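PDB 5MIF: 'Carboxyl esterase 2 from Tuber melanosporum Mel28, which probably hydrolyses carboxylic ester bonds, as expected of an alpha/beta-hydrolase related to archaeal carboxylesterases. Local coordinates for residues 36-42 and 322-328; 194-198 and 262-266; 218-222 and 287-293. One frame throughout, in Å; residues are numbered along the deposited sequence.

In the fold
Interaction 1 joins the first modelled helix, 37-47, to the short helical segment 323-326 and so encloses the other two along the sequence, whose segments alternate. Strands 184-189, 213-217 and 279-284, parallel neighbours in the central sheet, lead into helix 191-206, loop 218-222 and segment 287-293. Interactions 2 and 3 touch, Gly266 N standing 3.0 Å from Thr221 O, with centres about 12 Å apart. Interaction 1 lies farther out, its centre about 28 Å and about 20 Å from theirs respectively, its nearest atoms about 6 Å from interaction 3. The inner pair tie helices 191-206 and 290-302 to loops 262-266 and 218-222 beside the probable catalytic centre, whereas interaction 1 attaches the N-terminal helix near the second subunit.

Interaction 1: 36-42 and 322-328; sequences DPITQAY and IDVLSEA
Asp36 lays its carboxylate against the methyl of Ala328, with OD2 3.7 Å from Ala328 CB. The same group N-caps helix 37-47: with CG placed between the backbone N and the carbonyl carbon (chi1 76°), it turns back over the first turn, where OD2 accepts from Thr39 N and, weakly, from Ile38 N, while OD1 takes the hydroxyl proton of Thr39. Ile38 follows with both branches in use, CG2 set 3.7 Å from Val324 O and CD1 reaching Ala328 CA. Thr39 makes both an apolar and a water-mediated contact. Its CG2 meets Leu325 CD2 at 3.8 Å, the two side chains crossing at about a right angle. A water donates to Thr39 OG1 (2.6 Å) and to Leu325 O (2.9 Å), a link across an interface with no direct hydrogen bond.

This is packing of an N-terminal helix on the short helical segment 323-326, which follows strand 315-316 and leads into the last helix, 329-345. Arg306 of the second subunit packs on Ile38 and hydrogen-bonds to Glu327 O.

One turn farther on, Tyr42 carries the largest share of the contact. Leu325 CG lies over one face of its ring, a CH-pi contact 4.3 Å from the centroid, while Val324 CG1 approaches Tyr42 CD1 obliquely at 3.8 Å. At the phenol end, Ile322 CG2 and CD1 both touch Tyr42 OH.

Interaction 2: 194-198 and 262-266; sequences ELSSS and VASPG
Ser198 OG donates to the carbonyl oxygen of Val262 over 2.8 Å, arriving 20° out of the carbonyl plane. Its CB-OG bond runs anti to the backbone N (chi1 -178°), which carries the hydroxyl out to the 262-266 loop, and Asn160 ND2 is a further partner of the same oxygen. Losing the hydroxyl to an alanine would probably leave Val262 O without this donor and Asn160 ND2 without the hydroxyl, though Glu194 OE2 also bonds to it. The chain of Glu194 bends at chi2 (-94°) and brings its carboxylate up beside the next peptide, with OE2 2.8 Å from Ala263 O. OE1 accepts from Trp120 NE1 and OE2 bonds to Asn160 ND2, so both oxygens of the buried group have partners.

Next to these polar contacts the ring of Pro265 presses against the helix. Its CG is 3.2 Å from Ser197 OG, whose hydroxyl bonds to Gly193 O, and 3.6 Å from Ser198 N.

Helix 191-206 starts directly after strand 184-189, at what is probably the nucleophile elbow of the hydrolase. The contact thus fastens the first turns of that helix to the loop between helices 241-251 and 270-273.

Interaction 3: 218-222 and 287-293; sequences YPATD and DPIRQQG
Gln292 sets CG beside its backbone N (chi1 -73°) and runs on extended, which brings its amide to the peptides of the 218-222 loop; Thr221, with OG1 between its backbone N and carbonyl carbon (chi1 58°), slides past it in the opposite direction. OE1 of Gln292 is gripped by two successive peptide N-H groups. Thr221 N donates over 2.8 Å, roughly in line with the carbonyl and little tilted from the amide plane, whereas Asp222 N donates over 3.0 Å from above that plane, 68° out of it. Both bonds are fairly straight, so together they fix the position of the amide oxygen. Nearer the backbone of the same side chain, Gln292 CB packs against Thr221 OG1.

Pro219 lies over the backbone of helix 290-302, its CG 4.0 Å from Gly293 CA; a side-chain carbon at Gly293 would fall very close to the proline ring. A water donates to Pro219 O and Ile289 O, and accepts weakly from Gly293 N. Ile289 turns CG2 toward Tyr218 O and CG1 toward Pro219 O.

At the other end, Tyr218 CB rests 3.8 Å from Asp287 OD2. Asp287 OD1 accepts from Ile289 N at 2.7 Å, a capping bond in the type I turn that leads into the helix. Its OD2 bonds to His317 ND1, and Tyr218, whose ring also meets that of His317, bonds through OH to Ala320 N.

With Ser190 at the probable nucleophile elbow, Asp287 and His317 form an arrangement consistent with a Ser-His-Asp triad, the loop after strand 279-284 supplying the acid as in many alpha/beta-hydrolases. The division of labour between the two carboxylate oxygens suggests that the turn holds the aspartate in orientation toward the probable catalytic histidine.

Interaction 1: 36-42 and 322-328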
ATOM      1  N   ASP A  36       4.934 -15.325   0.418  1.00 51.26           N
ATOM      2  CA  ASP A  36       6.355 -15.013   0.267  1.00 52.16           C
ATOM      3  C   ASP A  36       7.160 -15.907   1.224  1.00 55.92           C
ATOM      4  O   ASP A  36       6.630 -16.340   2.246  1.00 52.12           O
ATOM      5  CB  ASP A  36       6.632 -13.527   0.538  1.00 44.95           C
ATOM      6  CG  ASP A  36       6.612 -13.180   2.020  1.00 53.12           C
ATOM      7  OD1 ASP A  36       5.549 -12.759   2.540  1.00 48.11           O
ATOM      8  OD2 ASP A  36       7.679 -13.316   2.667  1.00 54.04           O
ATOM      9  N   PRO A  37       8.440 -16.183   0.902  1.00 58.13           N
ATOM     10  CA  PRO A  37       9.284 -17.101   1.690  1.00 52.07           C
ATOM     11  C   PRO A  37       9.359 -16.822   3.194  1.00 55.44           C
ATOM     12  O   PRO A  37       9.339 -17.775   3.974  1.00 57.94           O
ATOM     13  CB  PRO A  37      10.662 -16.931   1.047  1.00 54.44           C
ATOM     14  CG  PRO A  37      10.356 -16.633  -0.377  1.00 52.07           C
ATOM     15  CD  PRO A  37       9.117 -15.762  -0.341  1.00 53.80           C
ATOM     16  N   ILE A  38       9.471 -15.562   3.601  1.00 51.31           N
ATOM     17  CA  ILE A  38       9.575 -15.247   5.021  1.00 52.41           C
ATOM     18  C   ILE A  38       8.297 -15.605   5.769  1.00 53.97           C
ATOM     19  O   ILE A  38       8.341 -16.158   6.873  1.00 52.35           O
ATOM     20  CB  ILE A  38       9.886 -13.760   5.263  1.00 51.34           C
ATOM     21  CG1 ILE A  38      11.274 -13.410   4.740  1.00 49.46           C
ATOM     22  CG2 ILE A  38       9.829 -13.436   6.744  1.00 48.43           C
ATOM     23  CD1 ILE A  38      11.666 -11.975   5.010  1.00 50.79           C
ATOM     24  N   THR A  39       7.164 -15.261   5.166  1.00 52.73           N
ATOM     25  CA  THR A  39       5.857 -15.543   5.738  1.00 52.47           C
ATOM     26  C   THR A  39       5.570 -17.045   5.733  1.00 54.90           C
ATOM     27  O   THR A  39       5.004 -17.588   6.684  1.00 58.15           O
ATOM     28  CB  THR A  39       4.753 -14.790   4.982  1.00 49.00           C
ATOM     29  OG1 THR A  39       4.981 -13.378   5.116  1.00 52.67           O
ATOM     30  CG2 THR A  39       3.378 -15.127   5.560  1.00 47.62           C
ATOM     31  N   GLN A  40       5.958 -17.701   4.647  1.00 53.12           N
ATOM     32  CA  GLN A  40       5.831 -19.144   4.514  1.00 55.90           C
ATOM     33  C   GLN A  40       6.655 -19.862   5.584  1.00 55.04           C
ATOM     34  O   GLN A  40       6.189 -20.815   6.187  1.00 58.02           O
ATOM     35  CB  GLN A  40       6.274 -19.581   3.121  1.00 55.15           C
ATOM     36  CG  GLN A  40       6.054 -21.041   2.827  1.00 58.43           C
ATOM     37  CD  GLN A  40       4.589 -21.396   2.865  1.00 55.98           C
ATOM     38  OE1 GLN A  40       3.801 -20.917   2.053  1.00 57.62           O
ATOM     39  NE2 GLN A  40       4.215 -22.245   3.808  1.00 59.13           N
ATOM     40  N   ALA A  41       7.875 -19.390   5.815  1.00 56.08           N
ATOM     41  CA  ALA A  41       8.748 -19.954   6.845  1.00 55.73           C
ATOM     42  C   ALA A  41       8.127 -19.822   8.225  1.00 57.97           C
ATOM     43  O   ALA A  41       8.186 -20.745   9.037  1.00 59.40           O
ATOM     44  CB  ALA A  41      10.105 -19.277   6.819  1.00 50.97           C
ATOM     45  N   TYR A  42       7.534 -18.666   8.495  1.00 56.71           N
ATOM     46  CA  TYR A  42       6.849 -18.457   9.766  1.00 57.48           C
ATOM     47  C   TYR A  42       5.644 -19.389   9.923  1.00 55.30           C
ATOM     48  O   TYR A  42       5.425 -19.961  10.988  1.00 57.31           O
ATOM     49  CB  TYR A  42       6.409 -17.005   9.900  1.00 54.79           C
ATOM     50  CG  TYR A  42       5.585 -16.750  11.132  1.00 54.11           C
ATOM     51  CD1 TYR A  42       6.195 -16.428  12.339  1.00 54.42           C
ATOM     52  CD2 TYR A  42       4.200 -16.841  11.099  1.00 53.53           C
ATOM     53  CE1 TYR A  42       5.447 -16.197  13.475  1.00 51.15           C
ATOM     54  CE2 TYR A  42       3.442 -16.607  12.230  1.00 50.68           C
ATOM     55  CZ  TYR A  42       4.071 -16.285  13.414  1.00 52.36           C
ATOM     56  OH  TYR A  42       3.321 -16.052  14.551  1.00 51.75           O
ATOM     57  N   ILE A 322       3.415  -9.003  14.419  1.00 49.43           N
ATOM     58  CA  ILE A 322       4.319 -10.134  14.602  1.00 50.47           C
ATOM     59  C   ILE A 322       5.672  -9.797  13.971  1.00 54.71           C
ATOM     60  O   ILE A 322       5.774  -9.635  12.751  1.00 49.76           O
ATOM     61  CB  ILE A 322       3.736 -11.405  13.979  1.00 50.58           C
ATOM     62  CG1 ILE A 322       2.379 -11.718  14.618  1.00 47.18           C
ATOM     63  CG2 ILE A 322       4.727 -12.563  14.093  1.00 49.77           C
ATOM     64  CD1 ILE A 322       1.589 -12.790  13.882  1.00 44.30           C
ATOM     65  N   ASP A 323       6.695  -9.676  14.810  1.00 51.96           N
ATOM     66  CA  ASP A 323       8.021  -9.195  14.399  1.00 57.51           C
ATOM     67  C   ASP A 323       8.570  -9.855  13.131  1.00 54.51           C
ATOM     68  O   ASP A 323       9.022  -9.173  12.207  1.00 56.44           O
ATOM     69  CB  ASP A 323       9.010  -9.380  15.550  1.00 59.50           C
ATOM     70  CG  ASP A 323       8.748  -8.421  16.702  1.00 64.40           C
ATOM     71  OD1 ASP A 323       7.864  -7.538  16.568  1.00 60.47           O
ATOM     72  OD2 ASP A 323       9.428  -8.552  17.743  1.00 68.98           O
ATOM     73  N   VAL A 324       8.542 -11.181  13.103  1.00 51.17           N
ATOM     74  CA  VAL A 324       9.049 -11.944  11.969  1.00 50.66           C
ATOM     75  C   VAL A 324       8.299 -11.595  10.669  1.00 52.93           C
ATOM     76  O   VAL A 324       8.919 -11.377   9.624  1.00 53.89           O
ATOM     77  CB  VAL A 324       8.943 -13.464  12.248  1.00 55.50           C
ATOM     78  CG1 VAL A 324       9.017 -14.265  10.967  1.00 55.94           C
ATOM     79  CG2 VAL A 324      10.032 -13.907  13.232  1.00 62.09           C
ATOM     80  N   LEU A 325       6.970 -11.549  10.735  1.00 47.99           N
ATOM     81  CA  LEU A 325       6.148 -11.230   9.564  1.00 50.90           C
ATOM     82  C   LEU A 325       6.361  -9.789   9.090  1.00 48.69           C
ATOM     83  O   LEU A 325       6.310  -9.495   7.894  1.00 48.10           O
ATOM     84  CB  LEU A 325       4.660 -11.459   9.876  1.00 43.55           C
ATOM     85  CG  LEU A 325       4.218 -12.911  10.102  1.00 50.19           C
ATOM     86  CD1 LEU A 325       2.713 -13.026  10.338  1.00 47.24           C
ATOM     87  CD2 LEU A 325       4.648 -13.796   8.939  1.00 47.86           C
ATOM     88  N   SER A 326       6.636  -8.903  10.038  1.00 49.61           N
ATOM     89  CA  SER A 326       6.667  -7.478   9.770  1.00 45.40           C
ATOM     90  C   SER A 326       7.884  -7.057   8.955  1.00 50.05           C
ATOM     91  O   SER A 326       7.924  -5.934   8.442  1.00 47.15           O
ATOM     92  CB  SER A 326       6.601  -6.699  11.091  1.00 46.61           C
ATOM     93  OG  SER A 326       7.853  -6.670  11.760  1.00 51.54           O
ATOM     94  N   GLU A 327       8.865  -7.947   8.811  1.00 48.56           N
ATOM     95  CA  GLU A 327      10.078  -7.605   8.064  1.00 49.30           C
ATOM     96  C   GLU A 327      10.037  -8.062   6.605  1.00 49.87           C
ATOM     97  O   GLU A 327      10.936  -7.737   5.830  1.00 47.56           O
ATOM     98  CB  GLU A 327      11.319  -8.181   8.755  1.00 52.25           C
ATOM     99  CG  GLU A 327      11.603  -7.542  10.117  1.00 57.94           C
ATOM    100  CD  GLU A 327      11.925  -6.043  10.036  1.00 61.38           C
ATOM    101  OE1 GLU A 327      12.447  -5.578   8.999  1.00 62.51           O
ATOM    102  OE2 GLU A 327      11.639  -5.322  11.016  1.00 63.73           O
ATOM    103  N   ALA A 328       9.015  -8.838   6.245  1.00 45.90           N
ATOM    104  CA  ALA A 328       8.774  -9.200   4.855  1.00 45.51           C
ATOM    105  C   ALA A 328       8.446  -7.923   4.066  1.00 43.97           C
ATOM    106  O   ALA A 328       7.927  -6.961   4.639  1.00 43.80           O
ATOM    107  CB  ALA A 328       7.636 -10.239   4.750  1.00 42.12           C
TER
HETATM  108  O   HOH W   1       4.537 -11.003   6.141  1.00 42.61           O

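Interaction 2: 194-198 and 262-266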
ATOM      1  N   GLU A 194     -11.713  -3.636  15.301  1.00 36.03           N
ATOM      2  CA  GLU A 194     -13.096  -3.598  15.776  1.00 35.54           C
ATOM      3  C   GLU A 194     -13.242  -2.499  16.816  1.00 34.61           C
ATOM      4  O   GLU A 194     -14.192  -1.711  16.768  1.00 40.56           O
ATOM      5  CB  GLU A 194     -13.524  -4.957  16.354  1.00 39.58           C
ATOM      6  CG  GLU A 194     -14.992  -5.039  16.788  1.00 40.43           C
ATOM      7  CD  GLU A 194     -15.202  -4.725  18.268  1.00 38.19           C
ATOM      8  OE1 GLU A 194     -14.199  -4.608  18.988  1.00 37.67           O
ATOM      9  OE2 GLU A 194     -16.368  -4.613  18.721  1.00 37.95           O
ATOM     10  N   LEU A 195     -12.293  -2.425  17.746  1.00 31.97           N
ATOM     11  CA  LEU A 195     -12.359  -1.415  18.798  1.00 34.99           C
ATOM     12  C   LEU A 195     -12.230   0.019  18.251  1.00 35.66           C
ATOM     13  O   LEU A 195     -12.932   0.942  18.699  1.00 34.00           O
ATOM     14  CB  LEU A 195     -11.268  -1.678  19.849  1.00 35.10           C
ATOM     15  CG  LEU A 195     -11.503  -2.955  20.682  1.00 38.21           C
ATOM     16  CD1 LEU A 195     -10.277  -3.321  21.520  1.00 32.40           C
ATOM     17  CD2 LEU A 195     -12.733  -2.797  21.557  1.00 32.09           C
ATOM     18  N   SER A 196     -11.318   0.209  17.299  1.00 34.80           N
ATOM     19  CA  SER A 196     -11.089   1.537  16.731  1.00 34.18           C
ATOM     20  C   SER A 196     -12.363   2.044  16.061  1.00 32.43           C
ATOM     21  O   SER A 196     -12.840   3.144  16.347  1.00 34.14           O
ATOM     22  CB  SER A 196      -9.920   1.510  15.731  1.00 35.56           C
ATOM     23  OG  SER A 196      -9.574   2.825  15.303  1.00 35.72           O
ATOM     24  N   SER A 197     -12.932   1.221  15.191  1.00 34.53           N
ATOM     25  CA  SER A 197     -14.130   1.623  14.466  1.00 36.77           C
ATOM     26  C   SER A 197     -15.329   1.710  15.411  1.00 38.51           C
ATOM     27  O   SER A 197     -16.242   2.504  15.177  1.00 36.14           O
ATOM     28  CB  SER A 197     -14.425   0.650  13.325  1.00 33.11           C
ATOM     29  OG  SER A 197     -14.532  -0.661  13.836  1.00 40.83           O
ATOM     30  N   SER A 198     -15.323   0.908  16.484  1.00 36.83           N
ATOM     31  CA  SER A 198     -16.377   0.999  17.493  1.00 33.97           C
ATOM     32  C   SER A 198     -16.360   2.328  18.224  1.00 33.16           C
ATOM     33  O   SER A 198     -17.409   2.953  18.409  1.00 37.07           O
ATOM     34  CB  SER A 198     -16.265  -0.144  18.505  1.00 39.32           C
ATOM     35  OG  SER A 198     -17.318  -0.081  19.453  1.00 35.31           O
ATOM     36  N   VAL A 262     -22.355  -1.327  17.644  1.00 43.65           N
ATOM     37  CA  VAL A 262     -21.210  -1.068  18.513  1.00 38.68           C
ATOM     38  C   VAL A 262     -20.252  -2.263  18.511  1.00 38.85           C
ATOM     39  O   VAL A 262     -19.038  -2.080  18.508  1.00 42.78           O
ATOM     40  CB  VAL A 262     -21.649  -0.746  19.961  1.00 39.08           C
ATOM     41  CG1 VAL A 262     -20.430  -0.603  20.887  1.00 35.52           C
ATOM     42  CG2 VAL A 262     -22.489   0.519  19.976  1.00 38.46           C
ATOM     43  N   ALA A 263     -20.787  -3.480  18.471  1.00 39.81           N
ATOM     44  CA  ALA A 263     -19.951  -4.684  18.373  1.00 37.45           C
ATOM     45  C   ALA A 263     -19.379  -4.868  16.969  1.00 40.05           C
ATOM     46  O   ALA A 263     -18.222  -5.263  16.790  1.00 40.83           O
ATOM     47  CB  ALA A 263     -20.754  -5.924  18.764  1.00 38.32           C
ATOM     48  N   SER A 264     -20.221  -4.606  15.980  1.00 38.33           N
ATOM     49  CA  SER A 264     -19.893  -4.859  14.590  1.00 41.48           C
ATOM     50  C   SER A 264     -20.146  -3.608  13.765  1.00 43.80           C
ATOM     51  O   SER A 264     -21.214  -3.461  13.180  1.00 45.80           O
ATOM     52  CB  SER A 264     -20.723  -6.033  14.068  1.00 41.46           C
ATOM     53  OG  SER A 264     -20.438  -7.218  14.796  1.00 41.93           O
ATOM     54  N   PRO A 265     -19.169  -2.689  13.725  1.00 42.60           N
ATOM     55  CA  PRO A 265     -19.395  -1.396  13.061  1.00 43.71           C
ATOM     56  C   PRO A 265     -19.657  -1.528  11.570  1.00 42.78           C
ATOM     57  O   PRO A 265     -20.161  -0.581  10.962  1.00 45.00           O
ATOM     58  CB  PRO A 265     -18.103  -0.630  13.343  1.00 41.51           C
ATOM     59  CG  PRO A 265     -17.625  -1.213  14.640  1.00 40.80           C
ATOM     60  CD  PRO A 265     -17.923  -2.687  14.509  1.00 40.87           C
ATOM     61  N   GLY A 266     -19.311  -2.679  10.998  1.00 43.44           N
ATOM     62  CA  GLY A 266     -19.676  -2.996   9.630  1.00 44.29           C
ATOM     63  C   GLY A 266     -21.182  -3.021   9.396  1.00 49.17           C
ATOM     64  O   GLY A 266     -21.639  -2.953   8.253  1.00 46.08           O
TER

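Interaction 3: 218-222 and 287-293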
ATOM      1  N   TYR A 218      -6.282  -5.083   8.979  1.00 37.09           N
ATOM      2  CA  TYR A 218      -7.086  -6.323   8.924  1.00 37.28           C
ATOM      3  C   TYR A 218      -8.136  -6.365  10.029  1.00 40.95           C
ATOM      4  O   TYR A 218      -8.126  -7.261  10.878  1.00 42.81           O
ATOM      5  CB  TYR A 218      -6.218  -7.605   8.959  1.00 36.91           C
ATOM      6  CG  TYR A 218      -4.929  -7.531   9.754  1.00 43.31           C
ATOM      7  CD1 TYR A 218      -4.937  -7.551  11.152  1.00 37.82           C
ATOM      8  CD2 TYR A 218      -3.699  -7.471   9.102  1.00 42.07           C
ATOM      9  CE1 TYR A 218      -3.758  -7.485  11.866  1.00 35.24           C
ATOM     10  CE2 TYR A 218      -2.510  -7.420   9.816  1.00 40.82           C
ATOM     11  CZ  TYR A 218      -2.549  -7.421  11.188  1.00 39.69           C
ATOM     12  OH  TYR A 218      -1.369  -7.352  11.874  1.00 40.15           O
ATOM     13  N   PRO A 219      -9.026  -5.367  10.044  1.00 40.38           N
ATOM     14  CA  PRO A 219      -9.947  -5.219  11.168  1.00 41.27           C
ATOM     15  C   PRO A 219     -11.035  -6.268  11.151  1.00 42.74           C
ATOM     16  O   PRO A 219     -11.405  -6.752  10.075  1.00 40.09           O
ATOM     17  CB  PRO A 219     -10.547  -3.834  10.943  1.00 38.48           C
ATOM     18  CG  PRO A 219     -10.569  -3.703   9.462  1.00 38.83           C
ATOM     19  CD  PRO A 219      -9.328  -4.410   8.964  1.00 38.22           C
ATOM     20  N   ALA A 220     -11.515  -6.634  12.339  1.00 41.45           N
ATOM     21  CA  ALA A 220     -12.788  -7.334  12.470  1.00 42.18           C
ATOM     22  C   ALA A 220     -13.866  -6.264  12.443  1.00 41.21           C
ATOM     23  O   ALA A 220     -13.806  -5.304  13.208  1.00 42.70           O
ATOM     24  CB  ALA A 220     -12.843  -8.155  13.767  1.00 38.50           C
ATOM     25  N   THR A 221     -14.831  -6.401  11.550  1.00 44.16           N
ATOM     26  CA  THR A 221     -15.871  -5.391  11.431  1.00 44.37           C
ATOM     27  C   THR A 221     -17.251  -5.996  11.614  1.00 41.63           C
ATOM     28  O   THR A 221     -18.218  -5.286  11.894  1.00 43.66           O
ATOM     29  CB  THR A 221     -15.810  -4.697  10.062  1.00 42.59           C
ATOM     30  OG1 THR A 221     -15.944  -5.689   9.039  1.00 47.26           O
ATOM     31  CG2 THR A 221     -14.488  -3.992   9.876  1.00 45.77           C
ATOM     32  N   ASP A 222     -17.330  -7.313  11.469  1.00 45.02           N
ATOM     33  CA  ASP A 222     -18.611  -8.016  11.552  1.00 47.23           C
ATOM     34  C   ASP A 222     -18.426  -9.320  12.318  1.00 46.64           C
ATOM     35  O   ASP A 222     -17.813 -10.261  11.816  1.00 50.22           O
ATOM     36  CB  ASP A 222     -19.168  -8.282  10.148  1.00 47.50           C
ATOM     37  CG  ASP A 222     -20.627  -8.725  10.162  1.00 56.51           C
ATOM     38  OD1 ASP A 222     -21.118  -9.185  11.216  1.00 53.47           O
ATOM     39  OD2 ASP A 222     -21.294  -8.598   9.114  1.00 59.42           O
ATOM     40  N   ASP A 287      -6.107 -14.615   4.484  1.00 45.99           N
ATOM     41  CA  ASP A 287      -6.717 -14.220   5.744  1.00 42.62           C
ATOM     42  C   ASP A 287      -8.223 -14.408   5.671  1.00 45.58           C
ATOM     43  O   ASP A 287      -8.881 -13.796   4.832  1.00 47.00           O
ATOM     44  CB  ASP A 287      -6.392 -12.757   6.057  1.00 42.78           C
ATOM     45  CG  ASP A 287      -6.884 -12.308   7.433  1.00 44.84           C
ATOM     46  OD1 ASP A 287      -7.691 -13.011   8.072  1.00 50.21           O
ATOM     47  OD2 ASP A 287      -6.492 -11.205   7.875  1.00 43.01           O
ATOM     48  N   PRO A 288      -8.778 -15.242   6.568  1.00 50.01           N
ATOM     49  CA  PRO A 288     -10.228 -15.434   6.645  1.00 50.51           C
ATOM     50  C   PRO A 288     -10.985 -14.123   6.830  1.00 46.30           C
ATOM     51  O   PRO A 288     -12.101 -13.985   6.337  1.00 48.70           O
ATOM     52  CB  PRO A 288     -10.412 -16.301   7.898  1.00 48.98           C
ATOM     53  CG  PRO A 288      -9.111 -16.821   8.228  1.00 50.38           C
ATOM     54  CD  PRO A 288      -8.064 -15.954   7.640  1.00 45.45           C
ATOM     55  N   ILE A 289     -10.377 -13.174   7.532  1.00 42.72           N
ATOM     56  CA  ILE A 289     -11.087 -11.954   7.907  1.00 47.71           C
ATOM     57  C   ILE A 289     -10.907 -10.849   6.838  1.00 46.20           C
ATOM     58  O   ILE A 289     -11.428  -9.742   6.982  1.00 44.44           O
ATOM     59  CB  ILE A 289     -10.625 -11.457   9.310  1.00 45.88           C
ATOM     60  CG1 ILE A 289     -11.771 -10.806  10.066  1.00 54.58           C
ATOM     61  CG2 ILE A 289      -9.443 -10.527   9.233  1.00 48.57           C
ATOM     62  CD1 ILE A 289     -12.790 -11.805  10.517  1.00 61.04           C
ATOM     63  N   ARG A 290     -10.187 -11.162   5.762  1.00 44.71           N
ATOM     64  CA  ARG A 290      -9.895 -10.174   4.715  1.00 43.05           C
ATOM     65  C   ARG A 290     -11.153  -9.496   4.146  1.00 43.94           C
ATOM     66  O   ARG A 290     -11.176  -8.280   3.975  1.00 45.35           O
ATOM     67  CB  ARG A 290      -9.105 -10.825   3.573  1.00 43.94           C
ATOM     68  CG  ARG A 290      -8.657  -9.849   2.486  1.00 42.16           C
ATOM     69  CD  ARG A 290      -8.107 -10.596   1.281  1.00 41.69           C
ATOM     70  NE  ARG A 290      -9.200 -11.084   0.443  1.00 40.83           N
ATOM     71  CZ  ARG A 290      -9.108 -12.100  -0.412  1.00 45.25           C
ATOM     72  NH1 ARG A 290      -7.963 -12.753  -0.555  1.00 47.24           N
ATOM     73  NH2 ARG A 290     -10.163 -12.457  -1.135  1.00 46.77           N
ATOM     74  N   GLN A 291     -12.192 -10.275   3.857  1.00 43.35           N
ATOM     75  CA  GLN A 291     -13.409  -9.732   3.239  1.00 48.22           C
ATOM     76  C   GLN A 291     -14.075  -8.621   4.067  1.00 49.44           C
ATOM     77  O   GLN A 291     -14.662  -7.678   3.516  1.00 46.81           O
ATOM     78  CB  GLN A 291     -14.420 -10.857   2.980  1.00 51.57           C
ATOM     79  CG  GLN A 291     -15.641 -10.429   2.171  1.00 53.83           C
ATOM     80  CD  GLN A 291     -15.328 -10.222   0.699  1.00 60.79           C
ATOM     81  OE1 GLN A 291     -14.581 -10.997   0.099  1.00 61.65           O
ATOM     82  NE2 GLN A 291     -15.883  -9.161   0.114  1.00 60.32           N
ATOM     83  N   GLN A 292     -13.999  -8.743   5.389  1.00 46.62           N
ATOM     84  CA  GLN A 292     -14.641  -7.778   6.278  1.00 48.08           C
ATOM     85  C   GLN A 292     -14.078  -6.371   6.115  1.00 42.48           C
ATOM     86  O   GLN A 292     -14.834  -5.398   6.003  1.00 44.79           O
ATOM     87  CB  GLN A 292     -14.508  -8.226   7.738  1.00 45.51           C
ATOM     88  CG  GLN A 292     -15.393  -9.404   8.062  1.00 51.60           C
ATOM     89  CD  GLN A 292     -15.380  -9.764   9.529  1.00 53.43           C
ATOM     90  OE1 GLN A 292     -15.014  -8.951  10.387  1.00 47.26           O
ATOM     91  NE2 GLN A 292     -15.738 -11.012   9.826  1.00 57.29           N
ATOM     92  N   GLY A 293     -12.752  -6.263   6.115  1.00 42.50           N
ATOM     93  CA  GLY A 293     -12.102  -4.976   5.937  1.00 40.63           C
ATOM     94  C   GLY A 293     -12.425  -4.343   4.595  1.00 43.17           C
ATOM     95  O   GLY A 293     -12.773  -3.160   4.535  1.00 42.31           O
TER
HETATM   96  O   HOH W   2     -10.137  -7.230   7.549  1.00 43.23           O